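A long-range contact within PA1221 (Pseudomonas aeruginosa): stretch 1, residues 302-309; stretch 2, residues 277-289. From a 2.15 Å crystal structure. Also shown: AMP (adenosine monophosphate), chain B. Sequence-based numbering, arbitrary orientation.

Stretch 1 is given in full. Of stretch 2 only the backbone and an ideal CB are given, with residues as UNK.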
# COMPACT_ATOMS: atom_id res chain seq x y z
N ARG A 302 -0.86 26.25 -7.78
CA ARG A 302 -1.43 25.55 -8.93
C ARG A 302 -1.34 24.03 -8.77
O ARG A 302 -1.82 23.27 -9.62
CB ARG A 302 -0.71 25.97 -10.22
CG ARG A 302 -0.91 27.43 -10.66
CD ARG A 302 0.02 27.76 -11.83
NE ARG A 302 1.42 27.73 -11.40
CZ ARG A 302 2.01 28.73 -10.76
NH1 ARG A 302 1.33 29.84 -10.48
NH2 ARG A 302 3.29 28.64 -10.39
N LEU A 303 -0.71 23.57 -7.70
CA LEU A 303 -0.59 22.14 -7.45
C LEU A 303 -1.95 21.54 -7.10
O LEU A 303 -2.70 22.11 -6.31
CB LEU A 303 0.45 21.87 -6.35
CG LEU A 303 0.53 20.42 -5.87
CD1 LEU A 303 0.92 19.49 -7.02
CD2 LEU A 303 1.49 20.28 -4.69
N HIS A 304 -2.29 20.41 -7.70
CA HIS A 304 -3.48 19.68 -7.28
C HIS A 304 -3.05 18.63 -6.26
O HIS A 304 -2.34 17.68 -6.59
CB HIS A 304 -4.22 19.08 -8.48
CG HIS A 304 -4.93 20.10 -9.32
ND1 HIS A 304 -4.34 20.73 -10.40
CD2 HIS A 304 -6.18 20.62 -9.22
CE1 HIS A 304 -5.20 21.58 -10.93
NE2 HIS A 304 -6.32 21.53 -10.24
N LEU A 305 -3.47 18.85 -5.03
CA LEU A 305 -3.19 17.96 -3.92
C LEU A 305 -4.44 17.14 -3.55
O LEU A 305 -5.53 17.68 -3.41
CB LEU A 305 -2.73 18.80 -2.73
CG LEU A 305 -2.20 18.04 -1.51
CD1 LEU A 305 -1.05 17.17 -1.90
CD2 LEU A 305 -1.77 19.05 -0.44
N VAL A 306 -4.26 15.83 -3.39
CA VAL A 306 -5.36 14.94 -3.05
C VAL A 306 -5.11 14.20 -1.74
O VAL A 306 -4.05 13.57 -1.57
CB VAL A 306 -5.57 13.91 -4.16
CG1 VAL A 306 -6.78 13.02 -3.86
CG2 VAL A 306 -5.70 14.61 -5.50
N ASN A 307 -6.08 14.23 -0.82
CA ASN A 307 -5.99 13.43 0.38
C ASN A 307 -6.66 12.10 0.04
O ASN A 307 -7.86 12.06 -0.19
CB ASN A 307 -6.72 14.13 1.55
CG ASN A 307 -6.60 13.38 2.88
OD1 ASN A 307 -5.89 12.38 2.99
ND2 ASN A 307 -7.28 13.89 3.92
N GLY A 308 -5.87 11.04 -0.12
CA GLY A 308 -6.43 9.71 -0.31
C GLY A 308 -6.55 8.92 0.99
O GLY A 308 -5.57 8.81 1.74
N TYR A 309 -7.67 8.23 1.16
CA TYR A 309 -7.91 7.43 2.36
C TYR A 309 -8.42 6.07 1.92
O TYR A 309 -9.25 5.99 1.01
CB TYR A 309 -8.98 8.07 3.26
CG TYR A 309 -9.74 7.00 4.04
CD1 TYR A 309 -9.22 6.49 5.22
CD2 TYR A 309 -10.94 6.47 3.55
CE1 TYR A 309 -9.88 5.50 5.91
CE2 TYR A 309 -11.60 5.47 4.24
CZ TYR A 309 -11.06 4.99 5.43
OH TYR A 309 -11.69 3.99 6.15
N UNK A 277 7.03 21.36 -10.11
CA UNK A 277 6.98 20.52 -11.30
C UNK A 277 6.00 19.35 -11.20
O UNK A 277 5.66 18.74 -12.21
CB UNK A 277 8.38 19.98 -11.59
N UNK A 278 5.55 19.02 -9.98
CA UNK A 278 4.44 18.06 -9.82
C UNK A 278 3.11 18.68 -10.23
O UNK A 278 2.79 19.80 -9.83
CB UNK A 278 4.36 17.57 -8.37
N UNK A 279 2.37 17.98 -11.09
CA UNK A 279 1.03 18.41 -11.49
C UNK A 279 -0.04 17.94 -10.50
O UNK A 279 -0.95 18.68 -10.14
CB UNK A 279 0.71 17.88 -12.89
N UNK A 280 0.08 16.69 -10.07
CA UNK A 280 -0.82 16.15 -9.05
C UNK A 280 -0.02 15.34 -8.03
O UNK A 280 0.82 14.49 -8.37
CB UNK A 280 -1.91 15.28 -9.69
N UNK A 281 -0.27 15.66 -6.76
CA UNK A 281 0.36 15.03 -5.62
C UNK A 281 -0.73 14.45 -4.72
O UNK A 281 -1.63 15.18 -4.28
CB UNK A 281 1.24 16.02 -4.86
N UNK A 282 -0.69 13.15 -4.51
CA UNK A 282 -1.61 12.48 -3.60
C UNK A 282 -0.84 12.08 -2.36
O UNK A 282 0.31 11.64 -2.43
CB UNK A 282 -2.27 11.26 -4.26
N UNK A 283 -1.47 12.30 -1.21
CA UNK A 283 -0.86 12.00 0.07
C UNK A 283 -1.94 11.42 0.99
O UNK A 283 -3.12 11.41 0.63
CB UNK A 283 -0.22 13.25 0.68
N UNK A 284 -1.53 10.88 2.13
CA UNK A 284 -2.47 10.18 2.99
C UNK A 284 -1.80 9.07 3.77
O UNK A 284 -0.60 9.13 4.05
CB UNK A 284 -3.62 9.61 2.16
N UNK A 285 -2.58 8.05 4.14
CA UNK A 285 -2.03 6.93 4.88
C UNK A 285 -2.07 7.18 6.38
O UNK A 285 -2.09 6.24 7.16
CB UNK A 285 -0.59 6.65 4.43
N UNK A 286 -2.08 8.45 6.76
CA UNK A 286 -2.29 8.90 8.13
C UNK A 286 -3.06 10.21 8.05
O UNK A 286 -3.21 10.79 6.97
CB UNK A 286 -0.97 9.07 8.88
N UNK A 287 -3.55 10.66 9.20
CA UNK A 287 -4.15 11.98 9.32
C UNK A 287 -3.17 13.03 8.79
O UNK A 287 -2.02 13.13 9.25
CB UNK A 287 -4.53 12.27 10.77
N UNK A 288 -3.63 13.82 7.83
CA UNK A 288 -2.79 14.84 7.25
C UNK A 288 -2.58 15.98 8.25
O UNK A 288 -3.46 16.31 9.05
CB UNK A 288 -3.40 15.36 5.95
N UNK A 289 -1.40 16.58 8.18
CA UNK A 289 -1.06 17.72 9.03
C UNK A 289 -1.45 18.99 8.26
O UNK A 289 -0.81 19.37 7.28
CB UNK A 289 0.42 17.72 9.40
P AMP B . -3.28 0.48 4.70
O1P AMP B . -1.91 -0.06 5.07
O2P AMP B . -3.41 1.31 3.43
O3P AMP B . -4.22 -0.70 4.66
O5' AMP B . -3.87 1.31 5.93
C5' AMP B . -5.22 1.71 5.94
C4' AMP B . -5.55 2.52 7.16
O4' AMP B . -4.68 3.68 7.24
C3' AMP B . -6.95 3.10 7.20
O3' AMP B . -7.93 2.16 7.62
C2' AMP B . -6.79 4.29 8.14
O2' AMP B . -6.77 3.85 9.50
C1' AMP B . -5.39 4.78 7.77
N9 AMP B . -5.43 5.85 6.76
C8 AMP B . -5.17 5.68 5.44
N7 AMP B . -5.28 6.84 4.74
C5 AMP B . -5.63 7.80 5.61
C6 AMP B . -5.92 9.26 5.53
N6 AMP B . -5.85 9.92 4.36
N1 AMP B . -6.24 9.91 6.68
C2 AMP B . -6.30 9.24 7.85
N3 AMP B . -6.05 7.92 7.99
C4 AMP B . -5.72 7.15 6.94

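Two parallel strands meet here, and stretch 1 sets the terms chiefly where side chains share a face of the sheet. Position 277 has a positive phi of 99° and a CB that points away; this favours glycine, and G277 it is. At 278 the CB points sideways, 4.2 Å from L303 CD1, so an apolar side chain would suit. The residue is L278, whose CB makes that contact.

Position 279 points away from stretch 1 and leaves the choice open; many polar residues would serve. R279 fills it, and its backbone does the work: H304 N donates to R279 O at 3.3 Å.

At 280 the CB lies on the face of the sheet shared with H304, 3.9 Å from H304 O. Polar or apolar chains could start here. Q280 leads its end away, and its amide is hydrogen-bonded elsewhere in the structure.

Position 281 is the most demanding for apolar packing: its ideal CB sits 3.9 Å from L305 CD1 and 4.1 Å from L303 CD1. Leucine, isoleucine, valine or methionine are all plausible. L281 packs its CG 3.8 Å from L305 CD1, while the backbone holds register through L281 N to H304 O and V306 N to L281 O, both 2.9 Å.

Position 282 turns to the opposite face, beside V306, and again asks for an aliphatic chain. L282 answers, its CG 3.9 Å from V306 CB.

At 283 the CB returns to the face of L305 and N307, 4.8 Å from L305 CD1. A small or beta-branched residue, apolar or hydroxylated, would suit. T283 sets its CG2 4.1 Å from L305 CD1 and bonds its OG1 elsewhere; T283 N donates to V306 O, and G308 N to T283 O, each at 2.9 Å.

Position 284 leaves little freedom. Phi 149° and psi -154° would jam a CB against the preceding carbonyl, and an ideal CB would stand 2.1 Å from G308 O, so G284 is expected. Position 285, at 88/-25, is likewise jammed, though its CB points away; it is G285.

Positions 286 and 287 point away from stretch 1, which therefore does not restrict them. D286 and I287 approach AMP with backbone atoms: D286 O lies 3.2 Å from AMP N1, and I287 N 3.4 Å from AMP C2.

At 288 the CB points toward stretch 1, 4.6 Å from N307 ND2: a polar partner or an aliphatic cover would fit. L288 covers, its CD1 3.3 Å from N307 CG. Position 289 is out of reach, so stretch 1 sets no requirement and many residues would do; S289 sits at the N-cap position before a helix.

Stretch 2 277-289: GLRQLLTGGDILS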
# COMPACT_ATOMS: atom_id res chain seq x y z
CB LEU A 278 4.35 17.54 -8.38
CG LEU A 278 5.47 16.61 -7.92
CD1 LEU A 278 5.22 16.17 -6.47
CD2 LEU A 278 5.58 15.40 -8.85
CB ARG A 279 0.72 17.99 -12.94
CG ARG A 279 1.42 18.85 -14.01
CD ARG A 279 0.92 18.55 -15.44
NE ARG A 279 1.10 19.74 -16.26
CZ ARG A 279 0.12 20.42 -16.84
NH1 ARG A 279 -1.13 20.01 -16.76
NH2 ARG A 279 0.41 21.51 -17.53
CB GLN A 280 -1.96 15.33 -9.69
CG GLN A 280 -1.47 14.18 -10.57
CD GLN A 280 -2.50 13.64 -11.58
OE1 GLN A 280 -3.63 14.14 -11.71
NE2 GLN A 280 -2.09 12.59 -12.31
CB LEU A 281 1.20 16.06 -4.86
CG LEU A 281 1.92 15.61 -3.58
CD1 LEU A 281 2.69 14.29 -3.79
CD2 LEU A 281 2.87 16.70 -3.09
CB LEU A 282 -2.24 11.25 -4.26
CG LEU A 282 -2.90 11.54 -5.62
CD1 LEU A 282 -1.89 11.31 -6.74
CD2 LEU A 282 -4.11 10.68 -5.83
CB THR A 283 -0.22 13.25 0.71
OG1 THR A 283 0.43 12.86 1.92
CG2 THR A 283 -1.29 14.30 1.02
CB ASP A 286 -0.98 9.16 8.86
CG ASP A 286 -0.45 7.94 9.56
OD1 ASP A 286 -1.12 7.46 10.53
OD2 ASP A 286 0.63 7.46 9.16
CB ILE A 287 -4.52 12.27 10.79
CG1 ILE A 287 -5.71 11.42 11.22
CG2 ILE A 287 -4.83 13.79 11.06
CD1 ILE A 287 -5.93 11.40 12.77
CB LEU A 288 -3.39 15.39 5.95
CG LEU A 288 -3.69 14.44 4.79
CD1 LEU A 288 -4.04 15.27 3.57
CD2 LEU A 288 -2.51 13.50 4.50
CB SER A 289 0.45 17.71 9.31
OG SER A 289 0.90 18.95 9.79
O HOH W 1 -2.01 20.99 -11.26
O HOH W 2 -6.31 12.91 6.62
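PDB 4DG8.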